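Side-chain contact in integron cassette protein Vpc_cass2 (Vibrio paracholerae, PDB 3JRT), which is of unknown function but is encoded by a mobile integron gene cassette of Vibrio and forms an all-helical fold that assembles as a pair of subunits: residues V46-L49 with K50-G54. Sequence-based numbering, arbitrary orientation.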
# COMPACT_ATOMS: atom_id res chain seq x y z
N VAL A 46 -5.68 -5.70 7.97
CA VAL A 46 -6.96 -6.26 8.41
C VAL A 46 -7.51 -5.48 9.60
O VAL A 46 -8.69 -5.13 9.61
CB VAL A 46 -6.81 -7.77 8.78
CG1 VAL A 46 -8.05 -8.29 9.51
CG2 VAL A 46 -6.54 -8.59 7.54
N THR A 47 -6.65 -5.20 10.58
CA THR A 47 -7.05 -4.45 11.78
C THR A 47 -7.56 -3.05 11.43
O THR A 47 -8.61 -2.61 11.89
CB THR A 47 -5.88 -4.31 12.78
OG1 THR A 47 -5.48 -5.60 13.25
CG2 THR A 47 -6.31 -3.46 13.98
N VAL A 48 -6.80 -2.34 10.61
CA VAL A 48 -7.22 -1.01 10.19
C VAL A 48 -8.59 -1.03 9.50
O VAL A 48 -9.46 -0.23 9.81
CB VAL A 48 -6.19 -0.38 9.25
CG1 VAL A 48 -6.77 0.87 8.59
CG2 VAL A 48 -4.92 -0.03 10.04
N LEU A 49 -8.76 -1.97 8.58
CA LEU A 49 -9.98 -2.09 7.79
C LEU A 49 -11.16 -2.35 8.71
O LEU A 49 -12.17 -1.67 8.66
CB LEU A 49 -9.83 -3.22 6.77
CG LEU A 49 -10.99 -3.38 5.78
CD1 LEU A 49 -11.42 -2.01 5.24
CD2 LEU A 49 -10.60 -4.33 4.66
N LYS A 50 -11.00 -3.32 9.59
CA LYS A 50 -12.02 -3.60 10.59
C LYS A 50 -12.30 -2.44 11.52
O LYS A 50 -13.46 -2.20 11.85
CB LYS A 50 -11.71 -4.89 11.34
CG LYS A 50 -12.08 -6.10 10.46
CD LYS A 50 -11.39 -7.38 10.88
CE LYS A 50 -11.79 -7.81 12.24
NZ LYS A 50 -11.41 -9.24 12.46
N ASP A 51 -11.27 -1.71 11.93
CA ASP A 51 -11.47 -0.52 12.75
C ASP A 51 -12.42 0.46 12.06
O ASP A 51 -13.40 0.90 12.65
CB ASP A 51 -10.14 0.18 13.06
CG ASP A 51 -9.34 -0.55 14.12
OD1 ASP A 51 -9.89 -1.51 14.71
OD2 ASP A 51 -8.17 -0.17 14.37
N TYR A 52 -12.13 0.78 10.80
CA TYR A 52 -12.95 1.74 10.06
C TYR A 52 -14.35 1.22 9.74
O TYR A 52 -15.32 1.97 9.79
CB TYR A 52 -12.23 2.29 8.82
CG TYR A 52 -11.21 3.33 9.21
CD1 TYR A 52 -9.90 2.98 9.50
CD2 TYR A 52 -11.57 4.67 9.35
CE1 TYR A 52 -8.98 3.93 9.89
CE2 TYR A 52 -10.66 5.63 9.74
CZ TYR A 52 -9.36 5.26 10.01
OH TYR A 52 -8.44 6.21 10.40
N GLU A 53 -14.46 -0.07 9.45
CA GLU A 53 -15.76 -0.68 9.24
C GLU A 53 -16.61 -0.62 10.50
O GLU A 53 -17.82 -0.73 10.45
CB GLU A 53 -15.63 -2.11 8.73
CG GLU A 53 -15.31 -2.18 7.24
CD GLU A 53 -16.37 -1.49 6.39
OE1 GLU A 53 -17.54 -1.91 6.43
OE2 GLU A 53 -16.03 -0.52 5.67
N GLY A 54 -15.96 -0.44 11.65
CA GLY A 54 -16.68 -0.33 12.90
C GLY A 54 -17.27 1.06 13.09
O GLY A 54 -17.92 1.34 14.10
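Val-48 and Tyr-52 run alongside each other, one turn apart, in the last turns of the alpha-helix 27-53, where residues four apart fall on the same side of the helix. Tyr-52 can be followed outward. Its CB and CG pass near Val-48 O, the carbonyl oxygen that accepts a hydrogen bond from Tyr-52 N, 3.0 Å away. CD1 then comes within 3.3 Å of Val-48 O, which sits at the ring edge, near its plane. The same CD1 lies 3.9 Å from Val-48 CG1, and CE1 is almost as close to that methyl. With CG1 anti to the backbone N of Val-48 (chi1 168°), this branch is the one carried beside the ring. At the tip, Tyr-52 OH hydrogen-bonds to Asp-51 OD2 of the second subunit, and the reciprocal bond joins Asp-51 to Tyr-52 of that subunit. Tyrosine suits the place by offering an apolar ring to valine and a hydroxyl to the dimer interface, while the short Asp-51 side chain keeps its carboxylate near the helix, where OD2 meets Tyr-52 of the second subunit.

On another face, CB and CG of Lys-50 pass Val-46 O, and the long chain lets NZ form a salt bridge with Asp-166. Glu-53 forms salt bridges with Arg-59 and Arg-67 and a hydrogen bond with Trp-71, its two carboxylate oxygens serving three donors; the last two lie on helix 64-91, against which Leu-49 also packs. Halfway along the lysine, CD rests 3.7 Å from Val-46 CG1.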